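Local coordinates for protein isocitrate dehydrogenase [NAD] subunit 2, mitochondrial (Saccharomyces cerevisiae, PDB 3BLX) that catalyses, together with its partner subunit, the NAD-dependent oxidative decarboxylation of isocitrate to 2-oxoglutarate in the mitochondrial citric acid cycle, at residues 110-115 against 265-270; 133-138 against 246-251; 83-88 against 274-279. All coordinates share one frame; numbering follows the deposited sequence.

Interaction 1 (110-115 against 265-270)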
loop_
_atom_site.group_PDB
_atom_site.type_symbol
_atom_site.label_atom_id
_atom_site.label_comp_id
_atom_site.label_asym_id
_atom_site.label_seq_id
_atom_site.Cartn_x
_atom_site.Cartn_y
_atom_site.Cartn_z
ATOM N N PHE B 110 -12.242 40.202 -25.524
ATOM C CA PHE B 110 -12.311 40.351 -24.084
ATOM C C PHE B 110 -13.738 40.198 -23.551
ATOM O O PHE B 110 -13.935 39.877 -22.381
ATOM C CB PHE B 110 -11.682 41.682 -23.652
ATOM C CG PHE B 110 -12.370 42.877 -24.226
ATOM C CD1 PHE B 110 -13.503 43.394 -23.615
ATOM C CD2 PHE B 110 -11.907 43.468 -25.388
ATOM C CE1 PHE B 110 -14.161 44.489 -24.158
ATOM C CE2 PHE B 110 -12.560 44.571 -25.932
ATOM C CZ PHE B 110 -13.686 45.080 -25.317
ATOM N N ALA B 111 -14.732 40.416 -24.401
ATOM C CA ALA B 111 -16.127 40.358 -23.955
ATOM C C ALA B 111 -16.918 39.354 -24.753
ATOM O O ALA B 111 -16.775 39.265 -25.967
ATOM C CB ALA B 111 -16.774 41.712 -24.056
ATOM N N ASN B 112 -17.759 38.604 -24.060
ATOM C CA ASN B 112 -18.653 37.639 -24.682
ATOM C C ASN B 112 -20.087 38.105 -24.445
ATOM O O ASN B 112 -20.502 38.220 -23.309
ATOM C CB ASN B 112 -18.426 36.243 -24.077
ATOM C CG ASN B 112 -19.259 35.152 -24.742
ATOM O OD1 ASN B 112 -20.154 34.566 -24.129
ATOM N ND2 ASN B 112 -18.965 34.874 -25.999
ATOM N N VAL B 113 -20.827 38.392 -25.516
ATOM C CA VAL B 113 -22.209 38.846 -25.401
ATOM C C VAL B 113 -23.172 37.707 -25.666
ATOM O O VAL B 113 -23.121 37.104 -26.716
ATOM C CB VAL B 113 -22.481 39.961 -26.375
ATOM C CG1 VAL B 113 -23.902 40.460 -26.216
ATOM C CG2 VAL B 113 -21.461 41.066 -26.149
ATOM N N ARG B 114 -24.025 37.397 -24.697
ATOM C CA ARG B 114 -24.932 36.251 -24.784
ATOM C C ARG B 114 -26.373 36.640 -24.518
ATOM O O ARG B 114 -26.786 36.690 -23.352
ATOM C CB ARG B 114 -24.555 35.197 -23.745
ATOM C CG ARG B 114 -23.501 34.219 -24.175
ATOM C CD ARG B 114 -24.117 33.054 -24.882
ATOM N NE ARG B 114 -23.537 31.803 -24.412
ATOM C CZ ARG B 114 -24.229 30.806 -23.870
ATOM N NH1 ARG B 114 -25.535 30.882 -23.738
ATOM N NH2 ARG B 114 -23.609 29.720 -23.470
ATOM N N PRO B 115 -27.150 36.901 -25.594
ATOM C CA PRO B 115 -28.595 37.165 -25.553
ATOM C C PRO B 115 -29.368 35.887 -25.321
ATOM O O PRO B 115 -28.989 34.878 -25.876
ATOM C CB PRO B 115 -28.897 37.642 -26.970
ATOM C CG PRO B 115 -27.592 38.029 -27.541
ATOM C CD PRO B 115 -26.624 37.081 -26.955
ATOM N N THR B 265 -29.204 29.741 -29.522
ATOM C CA THR B 265 -28.465 30.816 -28.879
ATOM C C THR B 265 -27.286 31.355 -29.689
ATOM O O THR B 265 -26.363 30.611 -30.061
ATOM C CB THR B 265 -27.963 30.375 -27.499
ATOM O OG1 THR B 265 -29.067 29.902 -26.714
ATOM C CG2 THR B 265 -27.291 31.540 -26.793
ATOM N N PRO B 266 -27.319 32.662 -29.958
ATOM C CA PRO B 266 -26.281 33.459 -30.614
ATOM C C PRO B 266 -25.279 33.936 -29.575
ATOM O O PRO B 266 -25.613 34.004 -28.384
ATOM C CB PRO B 266 -27.041 34.686 -31.140
ATOM C CG PRO B 266 -28.433 34.565 -30.622
ATOM C CD PRO B 266 -28.497 33.469 -29.618
ATOM N N SER B 267 -24.077 34.280 -30.020
ATOM C CA SER B 267 -23.081 34.804 -29.124
ATOM C C SER B 267 -22.109 35.657 -29.906
ATOM O O SER B 267 -21.877 35.432 -31.099
ATOM C CB SER B 267 -22.347 33.677 -28.381
ATOM O OG SER B 267 -21.135 33.313 -29.022
ATOM N N ALA B 268 -21.558 36.650 -29.224
ATOM C CA ALA B 268 -20.625 37.549 -29.838
ATOM C C ALA B 268 -19.372 37.593 -28.979
ATOM O O ALA B 268 -19.442 37.592 -27.751
ATOM C CB ALA B 268 -21.230 38.898 -29.956
ATOM N N ASN B 269 -18.222 37.617 -29.633
ATOM C CA ASN B 269 -16.963 37.751 -28.942
ATOM C C ASN B 269 -16.283 39.013 -29.382
ATOM O O ASN B 269 -15.769 39.079 -30.473
ATOM C CB ASN B 269 -16.106 36.532 -29.223
ATOM C CG ASN B 269 -16.590 35.321 -28.475
ATOM O OD1 ASN B 269 -16.308 35.169 -27.298
ATOM N ND2 ASN B 269 -17.345 34.469 -29.142
ATOM N N ILE B 270 -16.306 40.029 -28.533
ATOM C CA ILE B 270 -15.889 41.353 -28.959
ATOM C C ILE B 270 -14.460 41.638 -28.545
ATOM O O ILE B 270 -14.111 41.456 -27.381
ATOM C CB ILE B 270 -16.833 42.458 -28.413
ATOM C CG1 ILE B 270 -18.102 42.544 -29.268
ATOM C CG2 ILE B 270 -16.157 43.800 -28.427
ATOM C CD1 ILE B 270 -18.966 41.313 -29.214
#

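Interaction 2 (133-138 against 246-251)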
loop_
_atom_site.group_PDB
_atom_site.type_symbol
_atom_site.label_atom_id
_atom_site.label_comp_id
_atom_site.label_asym_id
_atom_site.label_seq_id
_atom_site.Cartn_x
_atom_site.Cartn_y
_atom_site.Cartn_z
ATOM N N LEU B 133 -26.584 39.058 -21.217
ATOM C CA LEU B 133 -25.456 38.885 -20.302
ATOM C C LEU B 133 -24.109 39.143 -20.985
ATOM O O LEU B 133 -23.810 38.552 -22.005
ATOM C CB LEU B 133 -25.475 37.486 -19.706
ATOM C CG LEU B 133 -24.347 37.163 -18.717
ATOM C CD1 LEU B 133 -24.416 38.078 -17.527
ATOM C CD2 LEU B 133 -24.381 35.722 -18.254
ATOM N N ILE B 134 -23.307 40.044 -20.438
ATOM C CA ILE B 134 -21.961 40.253 -20.937
ATOM C C ILE B 134 -20.982 39.670 -19.905
ATOM O O ILE B 134 -21.028 40.000 -18.729
ATOM C CB ILE B 134 -21.643 41.742 -21.178
ATOM C CG1 ILE B 134 -22.308 42.248 -22.454
ATOM C CG2 ILE B 134 -20.177 41.939 -21.386
ATOM C CD1 ILE B 134 -23.742 42.500 -22.326
ATOM N N ARG B 135 -20.103 38.776 -20.330
ATOM C CA ARG B 135 -19.160 38.193 -19.401
ATOM C C ARG B 135 -17.715 38.435 -19.835
ATOM O O ARG B 135 -17.434 38.510 -21.021
ATOM C CB ARG B 135 -19.466 36.716 -19.206
ATOM C CG ARG B 135 -18.713 35.803 -20.113
ATOM C CD ARG B 135 -18.230 34.563 -19.319
ATOM N NE ARG B 135 -17.720 33.494 -20.180
ATOM C CZ ARG B 135 -18.468 32.785 -21.029
ATOM N NH1 ARG B 135 -19.776 33.011 -21.146
ATOM N NH2 ARG B 135 -17.910 31.844 -21.775
ATOM N N GLU B 136 -16.810 38.588 -18.862
ATOM C CA GLU B 136 -15.381 38.752 -19.146
ATOM C C GLU B 136 -14.777 37.431 -19.692
ATOM O O GLU B 136 -15.174 36.348 -19.281
ATOM C CB GLU B 136 -14.674 39.198 -17.865
ATOM C CG GLU B 136 -13.509 40.166 -18.063
ATOM C CD GLU B 136 -12.232 39.499 -18.557
ATOM O OE1 GLU B 136 -12.057 38.283 -18.327
ATOM O OE2 GLU B 136 -11.395 40.197 -19.172
ATOM N N ASN B 137 -13.844 37.519 -20.632
ATOM C CA ASN B 137 -13.285 36.319 -21.258
ATOM C C ASN B 137 -11.773 36.092 -21.077
ATOM O O ASN B 137 -11.273 34.988 -21.304
ATOM C CB ASN B 137 -13.604 36.312 -22.751
ATOM C CG ASN B 137 -14.669 35.306 -23.118
ATOM O OD1 ASN B 137 -15.099 34.488 -22.297
ATOM N ND2 ASN B 137 -15.098 35.354 -24.370
ATOM N N THR B 138 -11.067 37.145 -20.679
ATOM C CA THR B 138 -9.618 37.156 -20.544
ATOM C C THR B 138 -9.108 36.309 -19.370
ATOM O O THR B 138 -8.447 35.284 -19.540
ATOM C CB THR B 138 -9.118 38.609 -20.338
ATOM O OG1 THR B 138 -9.200 39.326 -21.577
ATOM C CG2 THR B 138 -7.673 38.656 -19.823
ATOM N N TYR B 246 -18.479 33.341 -13.085
ATOM C CA TYR B 246 -19.860 32.899 -13.120
ATOM C C TYR B 246 -20.451 33.020 -14.517
ATOM O O TYR B 246 -21.591 32.629 -14.751
ATOM C CB TYR B 246 -20.708 33.741 -12.172
ATOM C CG TYR B 246 -19.989 34.220 -10.943
ATOM C CD1 TYR B 246 -19.685 33.344 -9.915
ATOM C CD2 TYR B 246 -19.636 35.562 -10.800
ATOM C CE1 TYR B 246 -19.028 33.782 -8.785
ATOM C CE2 TYR B 246 -18.974 36.014 -9.672
ATOM C CZ TYR B 246 -18.673 35.117 -8.670
ATOM O OH TYR B 246 -18.018 35.548 -7.540
ATOM N N GLY B 247 -19.684 33.577 -15.444
ATOM C CA GLY B 247 -20.170 33.784 -16.800
ATOM C C GLY B 247 -20.703 32.547 -17.499
ATOM O O GLY B 247 -21.790 32.590 -18.062
ATOM N N ASP B 248 -19.922 31.466 -17.474
ATOM C CA ASP B 248 -20.302 30.176 -18.051
ATOM C C ASP B 248 -21.672 29.718 -17.552
ATOM O O ASP B 248 -22.548 29.399 -18.339
ATOM C CB ASP B 248 -19.245 29.107 -17.701
ATOM C CG ASP B 248 -18.256 28.823 -18.852
ATOM O OD1 ASP B 248 -18.582 29.112 -20.029
ATOM O OD2 ASP B 248 -17.156 28.280 -18.575
ATOM N N ILE B 249 -21.833 29.681 -16.234
ATOM C CA ILE B 249 -23.034 29.185 -15.569
ATOM C C ILE B 249 -24.277 30.052 -15.798
ATOM O O ILE B 249 -25.364 29.545 -16.066
ATOM C CB ILE B 249 -22.804 29.105 -14.052
ATOM C CG1 ILE B 249 -21.719 28.081 -13.728
ATOM C CG2 ILE B 249 -24.076 28.770 -13.320
ATOM C CD1 ILE B 249 -21.186 28.239 -12.335
ATOM N N LEU B 250 -24.117 31.362 -15.682
ATOM C CA LEU B 250 -25.240 32.265 -15.871
ATOM C C LEU B 250 -25.751 32.267 -17.296
ATOM O O LEU B 250 -26.945 32.188 -17.519
ATOM C CB LEU B 250 -24.896 33.683 -15.427
ATOM C CG LEU B 250 -24.739 33.815 -13.911
ATOM C CD1 LEU B 250 -24.643 35.282 -13.517
ATOM C CD2 LEU B 250 -25.886 33.111 -13.194
ATOM N N SER B 251 -24.861 32.364 -18.270
ATOM C CA SER B 251 -25.306 32.381 -19.649
ATOM C C SER B 251 -26.014 31.078 -20.067
ATOM O O SER B 251 -26.958 31.105 -20.869
ATOM C CB SER B 251 -24.168 32.748 -20.590
ATOM O OG SER B 251 -23.177 31.757 -20.560
#

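Interaction 3 (83-88 against 274-279)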
loop_
_atom_site.group_PDB
_atom_site.type_symbol
_atom_site.label_atom_id
_atom_site.label_comp_id
_atom_site.label_asym_id
_atom_site.label_seq_id
_atom_site.Cartn_x
_atom_site.Cartn_y
_atom_site.Cartn_z
ATOM N N ALA B 83 -15.656 38.246 -38.309
ATOM C CA ALA B 83 -15.760 36.842 -38.703
ATOM C C ALA B 83 -17.070 36.276 -38.195
ATOM O O ALA B 83 -17.645 36.802 -37.248
ATOM C CB ALA B 83 -14.603 36.037 -38.153
ATOM N N LEU B 84 -17.537 35.208 -38.834
ATOM C CA LEU B 84 -18.762 34.534 -38.427
ATOM C C LEU B 84 -18.585 33.028 -38.459
ATOM O O LEU B 84 -18.793 32.426 -39.497
ATOM C CB LEU B 84 -19.906 34.908 -39.367
ATOM C CG LEU B 84 -21.168 34.067 -39.209
ATOM C CD1 LEU B 84 -21.961 34.567 -38.030
ATOM C CD2 LEU B 84 -22.006 34.117 -40.457
ATOM N N LYS B 85 -18.224 32.411 -37.337
ATOM C CA LYS B 85 -17.916 30.986 -37.340
ATOM C C LYS B 85 -19.072 30.096 -36.888
ATOM O O LYS B 85 -19.880 30.485 -36.063
ATOM C CB LYS B 85 -16.649 30.691 -36.517
ATOM C CG LYS B 85 -16.795 30.851 -35.024
ATOM C CD LYS B 85 -15.489 30.553 -34.284
ATOM C CE LYS B 85 -15.272 29.066 -34.077
ATOM N NZ LYS B 85 -16.293 28.452 -33.179
ATOM N N GLY B 86 -19.145 28.898 -37.454
ATOM C CA GLY B 86 -20.057 27.874 -36.982
ATOM C C GLY B 86 -19.319 26.958 -36.036
ATOM O O GLY B 86 -18.209 27.276 -35.627
ATOM N N PRO B 87 -19.920 25.810 -35.701
ATOM C CA PRO B 87 -19.421 24.837 -34.720
ATOM C C PRO B 87 -18.105 24.187 -35.135
ATOM O O PRO B 87 -17.801 24.134 -36.328
ATOM C CB PRO B 87 -20.511 23.755 -34.707
ATOM C CG PRO B 87 -21.678 24.365 -35.353
ATOM C CD PRO B 87 -21.139 25.332 -36.355
ATOM N N LEU B 88 -17.340 23.698 -34.162
ATOM C CA LEU B 88 -16.189 22.837 -34.448
ATOM C C LEU B 88 -15.862 21.882 -33.304
ATOM O O LEU B 88 -15.912 22.255 -32.127
ATOM C CB LEU B 88 -14.967 23.653 -34.860
ATOM C CG LEU B 88 -15.003 25.098 -34.400
ATOM C CD1 LEU B 88 -14.632 25.204 -32.924
ATOM C CD2 LEU B 88 -14.065 25.886 -35.280
ATOM N N ILE B 274 -11.116 43.373 -33.705
ATOM C CA ILE B 274 -11.775 42.197 -34.288
ATOM C C ILE B 274 -12.978 41.766 -33.446
ATOM O O ILE B 274 -13.018 42.023 -32.247
ATOM C CB ILE B 274 -10.807 40.980 -34.438
ATOM C CG1 ILE B 274 -9.538 41.346 -35.218
ATOM C CG2 ILE B 274 -11.490 39.827 -35.122
ATOM C CD1 ILE B 274 -8.334 41.644 -34.328
ATOM N N SER B 275 -13.957 41.124 -34.077
ATOM C CA SER B 275 -15.107 40.562 -33.369
ATOM C C SER B 275 -15.638 39.342 -34.096
ATOM O O SER B 275 -15.923 39.391 -35.281
ATOM C CB SER B 275 -16.229 41.595 -33.222
ATOM O OG SER B 275 -15.904 42.581 -32.263
ATOM N N ILE B 276 -15.797 38.250 -33.373
ATOM C CA ILE B 276 -16.210 36.997 -33.970
ATOM C C ILE B 276 -17.580 36.630 -33.453
ATOM O O ILE B 276 -17.869 36.848 -32.291
ATOM C CB ILE B 276 -15.206 35.912 -33.622
ATOM C CG1 ILE B 276 -13.838 36.299 -34.191
ATOM C CG2 ILE B 276 -15.670 34.576 -34.129
ATOM C CD1 ILE B 276 -12.803 35.210 -34.107
ATOM N N PHE B 277 -18.429 36.089 -34.319
ATOM C CA PHE B 277 -19.820 35.822 -33.980
ATOM C C PHE B 277 -20.110 34.390 -34.273
ATOM O O PHE B 277 -19.739 33.898 -35.324
ATOM C CB PHE B 277 -20.739 36.727 -34.804
ATOM C CG PHE B 277 -20.533 38.181 -34.531
ATOM C CD1 PHE B 277 -21.404 38.878 -33.698
ATOM C CD2 PHE B 277 -19.438 38.853 -35.068
ATOM C CE1 PHE B 277 -21.205 40.241 -33.428
ATOM C CE2 PHE B 277 -19.223 40.224 -34.802
ATOM C CZ PHE B 277 -20.112 40.917 -33.988
ATOM N N GLU B 278 -20.766 33.705 -33.348
ATOM C CA GLU B 278 -20.911 32.263 -33.464
ATOM C C GLU B 278 -22.121 31.745 -32.742
ATOM O O GLU B 278 -22.583 32.348 -31.781
ATOM C CB GLU B 278 -19.671 31.560 -32.905
ATOM C CG GLU B 278 -19.250 31.981 -31.497
ATOM C CD GLU B 278 -18.085 31.140 -30.909
ATOM O OE1 GLU B 278 -17.863 29.985 -31.342
ATOM O OE2 GLU B 278 -17.390 31.638 -29.993
ATOM N N ALA B 279 -22.632 30.613 -33.205
ATOM C CA ALA B 279 -23.591 29.867 -32.420
ATOM C C ALA B 279 -22.803 29.148 -31.323
ATOM O O ALA B 279 -21.602 28.968 -31.455
ATOM C CB ALA B 279 -24.317 28.881 -33.290
#

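Interaction 1 (110-115 against 265-270)
Asn-112 and Asn-269 face each other as a non-hydrogen-bonded antiparallel pair, their side chains side by side and pointing the same way. With CG of Asn-112 anti to its backbone N (chi1 -176°), ND2 reaches OD1 of Asn-269 at 3.0 Å, arriving from above the carbonyl plane, with the amide planes 36° apart. Asparagine suits this spot because its short amide can bond across strands on a polar, buried face. On the apolar opposite face, small Ala-268 lets its CB come within 3.9 Å of CB of Val-113, while CD1 of Ile-270 reaches CG2 of Val-113 at 4.0 Å. Phe-110 and Ala-111 oppose Ile-270 in a classic beta bulge: both amides donate to Ile-270 O. CG of Phe-110 lies between the backbone N and carbonyl carbon (chi1 61°), which brings the ring back over Ile-270 O, 3.6 Å from CD2 and offset toward the rim. Arg-114, a substrate-binding residue by similarity, rests NH1 near CG2 of Thr-265 at 3.6 Å, while its NH2 forms a salt bridge with Asp-252. Strand 109-117 runs between strands 266-271 and 130-136, with helices 162-178 and 296-309 over the Val-113 face and helix 244-258 by Arg-114.

Interaction 2 (133-138 against 246-251)
Leu-133 packs on Leu-250 where its strand runs nearly antiparallel, at 158°, to helix 246-251; no hydrogen bond crosses. In this apolar part, CG anti to the backbone N (chi1 -180°) swings the Leu-133 branch toward the helix and the second torsion sets CD2 of Leu-133 3.5 Å from CB of Leu-250 and 3.8 Å from CB of Ser-251. The two leucine side chains meet at about a right angle. Van der Waals packing follows at Gly-247: lacking a side chain, it lets the methylene part of Arg-135 lie against the helix backbone. The charged part is Arg-135 with Asp-248. NH2 of Arg-135 lies 3.3 Å from OD1 of Asp-248, but that oxygen sits over a face of the guanidinium, whose plane is 53° from the carboxylate's, and no N-H points at it. NH2 instead hydrogen-bonds Tyr-142 OH. Within the helix, Ser-251 OG bonds Gly-247 O at 3.0 Å, on the opposite face of that carbonyl from Ser-251 N. Asp-248 also forms a salt bridge with Lys-183 of the neighbouring subunit 1. An out-of-plane charge contact thus puts a probable substrate-binding arginine beside a probable magnesium-binding aspartate at a subunit boundary.

Interaction 3 (83-88 against 274-279)
Ala-83 begins the parallel pairing of strand 82-85, an outermost strand of the mixed sheet within this chain, with strand 275-279. Ala-83 N bonds to Ser-275 O at 3.2 Å, and Ala-83 O accepts from Phe-277 N at 3.1 Å. The same Ala-83 oxygen lies at the edge of the Phe-277 ring, 3.5 Å from CD2. CB of Ala-83, a small group, meets CG1 of branched Ile-276 at 4.0 Å. Leu-84 turns to the other side of the sheet, where its CD1 touches CB of Phe-277 at 4.1 Å and the two side chains cross at about a right angle; helix 296-309 packs against them there. Lys-85 returns to the Ile-276 side. Its N makes a weak bond to Phe-277 O, and CG of Lys-85 sits between backbone N and carbonyl carbon (chi1 71°), which lays the chain alongside Glu-278 and CG 4.0 Å from CG2 of Ile-276. Bends at chi3 and chi4 then bring NZ of Lys-85 to OE1 of Glu-278 at 2.9 Å, a salt bridge approached from above the carboxylate plane. NZ also has a weak bond to Gly-86 O. Pairing the flexible lysine with glutamate probably lowers the cost of burying either charge.

In the fold
All three contacts involve one mixed sheet. In its order, strands 82-85, 275-279, 266-271, 109-117 and 130-136 stand side by side, so interaction 3 joins the first two, interaction 1 the third and fourth, and interaction 2 adds helix 244-258 against the fifth. The centres of interactions 1 and 2 lie about 9 Å apart, those of 1 and 3 about 10 Å, and those of 2 and 3 about 17 Å. Along the chain the pairings enclose one another, interaction 3 outermost and interaction 2 innermost. Residues distant in sequence thus converge on one sheet, placing Arg-114, Arg-135 and Asp-248, ligand-binding by similarity, near each other.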